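Local coordinates for protein pumilio homolog 23 (Arabidopsis thaliana, PDB 5WZJ) that binds RNA sequence-specifically through pumilio repeats, recognises a sequence of 18S rRNA, and probably regulates translation and mRNA stability, at residues L402-Y407 against A420-H426; E461-D465 against E498-H502. All coordinates share one frame; numbering follows the deposited sequence.

Overall arrangement
Both contacts lie on the same side of the chain's centre in the PUF-repeat superhelix, their centres about 15 Å apart, and both segments of contact 1 precede those of contact 2 in sequence. The segment 461-465 links them, since D465 OD2 accepts a probable hydrogen bond from M425 N (2.8 Å) and D465 OD1 faces K424 NZ in a long, weak ion pair, while L403 and M425 pack on T462. From there K464 reaches on to 498-502. The nearest atom of contact 1 is about 4 Å from the bound RNA, K424 packing on a sugar and H426 on a phosphate; the nearest atom of contact 2 is about 6 Å from the bound RNA.

Contact 1 of 2, residues L402-Y407 against A420-H426; sequences LLFLDY and APGAKMH
With CG anti to its carbonyl carbon (chi1 -67°), F404 sends its ring across to the loop 420-426, while H426, CG anti to the backbone N (chi1 -167°), sets its imidazole against L405 and D406. A420 CB is shared between two rings: it lies over a face of F404, 3.8 Å from the centroid, and over a face of Y407, 4.0 Å away, a pair of CH-pi contacts. M425 SD lies oblique to the F404 ring, 5.0 Å from its centroid, a Met-aromatic contact, and its methyl CE packs 3.6 Å from F404 CZ. L405 CB sits over a face of the H426 ring, 3.9 Å from its centroid. The backbones are tied by H426 N to L403 O, 2.8 Å and almost straight at 178°. Two waters bridge the segments: one donates to D406 OD1 and K424 O, the other links Y407 OH and K424 O. H426 ND1 is bonded to G429 N, capping helix 427-436, and K424 NZ bonds S467 OG. The contact thus fits the junction of helices 398-403 and 405-410 against the loop entering helix 427-436, with L403 and M425 packed on C430 of that helix and on T462 of helix 456-463.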
# COMPACT_ATOMS: atom_id res chain seq x y z
N LEU A 402 2.60 -24.24 -2.87
CA LEU A 402 2.70 -22.81 -2.61
C LEU A 402 1.58 -22.03 -3.29
O LEU A 402 1.07 -21.06 -2.73
CB LEU A 402 4.06 -22.28 -3.07
CG LEU A 402 5.23 -22.53 -2.10
CD1 LEU A 402 6.55 -22.26 -2.79
CD2 LEU A 402 5.10 -21.68 -0.84
N LEU A 403 1.18 -22.45 -4.50
CA LEU A 403 0.02 -21.83 -5.15
C LEU A 403 -1.23 -21.91 -4.29
O LEU A 403 -2.07 -21.00 -4.33
CB LEU A 403 -0.24 -22.49 -6.50
CG LEU A 403 0.81 -22.27 -7.59
CD1 LEU A 403 0.50 -23.20 -8.76
CD2 LEU A 403 0.85 -20.78 -8.02
N PHE A 404 -1.40 -22.99 -3.52
CA PHE A 404 -2.58 -23.17 -2.69
C PHE A 404 -2.15 -23.32 -1.23
O PHE A 404 -2.60 -24.25 -0.55
CB PHE A 404 -3.38 -24.41 -3.10
CG PHE A 404 -4.03 -24.32 -4.45
CD1 PHE A 404 -5.11 -23.48 -4.66
CD2 PHE A 404 -3.58 -25.10 -5.50
CE1 PHE A 404 -5.72 -23.40 -5.89
CE2 PHE A 404 -4.19 -25.03 -6.74
CZ PHE A 404 -5.26 -24.18 -6.94
N LEU A 405 -1.29 -22.41 -0.77
CA LEU A 405 -0.63 -22.57 0.53
C LEU A 405 -1.62 -22.84 1.66
O LEU A 405 -1.38 -23.71 2.51
CB LEU A 405 0.20 -21.31 0.81
CG LEU A 405 1.35 -21.24 1.80
CD1 LEU A 405 2.34 -22.38 1.61
CD2 LEU A 405 2.07 -19.90 1.61
N ASP A 406 -2.76 -22.12 1.69
CA ASP A 406 -3.70 -22.31 2.80
C ASP A 406 -4.43 -23.64 2.70
O ASP A 406 -4.68 -24.29 3.73
CB ASP A 406 -4.70 -21.14 2.89
CG ASP A 406 -5.42 -20.87 1.58
OD1 ASP A 406 -4.93 -21.33 0.52
OD2 ASP A 406 -6.47 -20.19 1.60
N TYR A 407 -4.76 -24.09 1.49
CA TYR A 407 -5.41 -25.40 1.34
C TYR A 407 -4.46 -26.52 1.73
O TYR A 407 -4.87 -27.49 2.39
CB TYR A 407 -5.91 -25.60 -0.09
CG TYR A 407 -7.08 -24.73 -0.46
CD1 TYR A 407 -6.89 -23.48 -1.03
CD2 TYR A 407 -8.39 -25.17 -0.26
CE1 TYR A 407 -7.96 -22.67 -1.37
CE2 TYR A 407 -9.47 -24.37 -0.59
CZ TYR A 407 -9.25 -23.12 -1.15
OH TYR A 407 -10.32 -22.31 -1.49
N ALA A 420 -6.24 -28.04 -5.37
CA ALA A 420 -7.52 -27.51 -4.88
C ALA A 420 -8.37 -27.11 -6.08
O ALA A 420 -8.42 -25.93 -6.45
CB ALA A 420 -7.32 -26.33 -3.92
N PRO A 421 -9.05 -28.07 -6.71
CA PRO A 421 -9.70 -27.79 -8.00
C PRO A 421 -10.69 -26.64 -7.90
O PRO A 421 -11.55 -26.60 -7.02
CB PRO A 421 -10.40 -29.12 -8.34
CG PRO A 421 -9.69 -30.15 -7.53
CD PRO A 421 -9.27 -29.46 -6.27
N GLY A 422 -10.55 -25.68 -8.82
CA GLY A 422 -11.43 -24.53 -8.88
C GLY A 422 -11.14 -23.43 -7.88
O GLY A 422 -11.71 -22.34 -8.01
N ALA A 423 -10.28 -23.66 -6.89
CA ALA A 423 -10.10 -22.70 -5.81
C ALA A 423 -9.28 -21.50 -6.27
O ALA A 423 -8.44 -21.60 -7.17
CB ALA A 423 -9.43 -23.36 -4.61
N LYS A 424 -9.54 -20.36 -5.64
CA LYS A 424 -8.71 -19.19 -5.86
C LYS A 424 -7.33 -19.45 -5.25
O LYS A 424 -7.23 -19.93 -4.12
CB LYS A 424 -9.36 -17.96 -5.24
CG LYS A 424 -8.55 -16.67 -5.37
CD LYS A 424 -8.38 -16.26 -6.83
CE LYS A 424 -7.40 -15.10 -6.97
NZ LYS A 424 -6.06 -15.45 -6.40
N MET A 425 -6.28 -19.15 -6.00
CA MET A 425 -4.94 -19.40 -5.48
C MET A 425 -4.55 -18.36 -4.42
O MET A 425 -5.13 -17.28 -4.31
CB MET A 425 -3.93 -19.41 -6.63
CG MET A 425 -4.05 -20.69 -7.43
SD MET A 425 -3.08 -20.73 -8.94
CE MET A 425 -3.39 -22.43 -9.44
N HIS A 426 -3.52 -18.72 -3.65
CA HIS A 426 -3.14 -17.99 -2.44
C HIS A 426 -2.30 -16.77 -2.79
O HIS A 426 -1.26 -16.89 -3.46
CB HIS A 426 -2.36 -18.93 -1.52
CG HIS A 426 -2.18 -18.41 -0.13
ND1 HIS A 426 -1.01 -17.82 0.29
CD2 HIS A 426 -3.01 -18.42 0.94
CE1 HIS A 426 -1.13 -17.48 1.56
NE2 HIS A 426 -2.33 -17.83 1.98
O HOH W 1 -5.23 -20.63 -2.19
O HOH W 2 -9.54 -19.88 -2.26

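Contact 2 of 2, residues E461-D465 against E498-H502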
# COMPACT_ATOMS: atom_id res chain seq x y z
N GLU A 461 -4.94 -24.13 -15.44
CA GLU A 461 -5.66 -23.61 -14.28
C GLU A 461 -4.88 -22.49 -13.60
O GLU A 461 -5.47 -21.50 -13.15
CB GLU A 461 -5.95 -24.72 -13.28
CG GLU A 461 -6.99 -25.71 -13.75
CD GLU A 461 -8.37 -25.10 -13.80
OE1 GLU A 461 -9.05 -25.10 -12.75
OE2 GLU A 461 -8.76 -24.61 -14.88
N THR A 462 -3.55 -22.63 -13.51
CA THR A 462 -2.73 -21.58 -12.91
C THR A 462 -2.80 -20.30 -13.73
O THR A 462 -2.95 -19.20 -13.19
CB THR A 462 -1.28 -22.05 -12.79
OG1 THR A 462 -1.23 -23.29 -12.06
CG2 THR A 462 -0.40 -20.99 -12.08
N ALA A 463 -2.71 -20.44 -15.06
CA ALA A 463 -2.75 -19.27 -15.94
C ALA A 463 -4.08 -18.54 -15.85
O ALA A 463 -4.13 -17.32 -16.01
CB ALA A 463 -2.48 -19.69 -17.38
N LYS A 464 -5.17 -19.26 -15.60
CA LYS A 464 -6.49 -18.66 -15.49
C LYS A 464 -6.74 -18.01 -14.14
O LYS A 464 -7.81 -17.45 -13.94
CB LYS A 464 -7.57 -19.71 -15.75
CG LYS A 464 -7.51 -20.33 -17.14
CD LYS A 464 -8.59 -21.39 -17.33
CE LYS A 464 -8.32 -22.20 -18.59
NZ LYS A 464 -9.32 -23.28 -18.82
N ASP A 465 -5.79 -18.09 -13.22
CA ASP A 465 -5.94 -17.51 -11.89
C ASP A 465 -5.23 -16.16 -11.88
O ASP A 465 -4.10 -16.05 -12.36
CB ASP A 465 -5.36 -18.44 -10.82
CG ASP A 465 -5.54 -17.90 -9.41
OD1 ASP A 465 -4.76 -17.01 -8.99
OD2 ASP A 465 -6.45 -18.38 -8.72
N GLU A 498 -9.28 -19.07 -24.53
CA GLU A 498 -9.95 -18.82 -23.27
C GLU A 498 -9.16 -17.86 -22.39
O GLU A 498 -9.73 -16.97 -21.76
CB GLU A 498 -10.19 -20.15 -22.54
CG GLU A 498 -11.05 -20.01 -21.30
CD GLU A 498 -11.09 -21.27 -20.46
OE1 GLU A 498 -10.71 -22.35 -20.98
OE2 GLU A 498 -11.48 -21.18 -19.28
N LEU A 499 -7.83 -18.01 -22.36
CA LEU A 499 -7.00 -17.12 -21.56
C LEU A 499 -7.12 -15.67 -22.02
O LEU A 499 -7.11 -14.75 -21.20
CB LEU A 499 -5.54 -17.56 -21.63
CG LEU A 499 -5.08 -18.63 -20.66
CD1 LEU A 499 -3.64 -19.01 -21.01
CD2 LEU A 499 -5.18 -18.08 -19.24
N SER A 500 -7.19 -15.44 -23.34
CA SER A 500 -7.24 -14.07 -23.84
C SER A 500 -8.49 -13.35 -23.36
O SER A 500 -8.48 -12.12 -23.21
CB SER A 500 -7.17 -14.06 -25.37
OG SER A 500 -8.38 -14.51 -25.94
N LEU A 501 -9.57 -14.11 -23.11
CA LEU A 501 -10.81 -13.52 -22.63
C LEU A 501 -10.74 -13.11 -21.16
O LEU A 501 -11.47 -12.21 -20.74
CB LEU A 501 -11.96 -14.50 -22.87
CG LEU A 501 -12.05 -15.01 -24.31
CD1 LEU A 501 -13.18 -16.02 -24.48
CD2 LEU A 501 -12.20 -13.86 -25.28
N HIS A 502 -9.87 -13.76 -20.38
CA HIS A 502 -9.60 -13.32 -19.01
C HIS A 502 -8.88 -11.97 -19.02
O HIS A 502 -8.01 -11.71 -19.86
CB HIS A 502 -8.72 -14.33 -18.27
CG HIS A 502 -9.47 -15.51 -17.71
ND1 HIS A 502 -9.95 -16.53 -18.50
CD2 HIS A 502 -9.78 -15.84 -16.43
CE1 HIS A 502 -10.55 -17.43 -17.74
NE2 HIS A 502 -10.46 -17.04 -16.48
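Charge pairing joins the outer ends of K464 and E498. The lysine chain is extended beyond CG and crosses the glutamate at about a right angle, so that K464 NZ donates to E498 OE1 at 2.7 Å, a hydrogen-bonded salt bridge. The ammonium meets OE1 from above the carboxylate plane, 40° out of it, and also lies 3.0 Å from E498 OE2, which places both oxygens close to the charge. K464 CD and CE pass close to the same carboxylate, CD being 3.5 Å from E498 OE2.

Apolar packing lies deeper. L499, with CG anti to its carbonyl carbon (chi1 -85°), turns its branch toward the end of helix 456-463 and puts its two methyls against A463 CB, CD2 at 3.7 Å and CD1 at 3.9 Å. The same CD2 also touches K464 CG and the A463 carbonyl. With an alanine in place of K464, the E498 carboxylate would probably be left without this cationic mate, and L499 CD2 would lose its contact with the CG methylene.

The polar bond of H502, which is poorly ordered, stays within its own segment: ND1 donates to E498 O, 3.3 Å and 173°, with that oxygen in the ring plane. Across the contact, H502 CD2 makes an oblique van der Waals approach to K464 O, at 3.6 Å.

The contact sets the end of helix 456-463, in Pumilio repeat 7, beside helix 496-501, in repeat 8. Such side-by-side packing of helices from successive repeats is what builds the right-handed superhelix of PUF proteins.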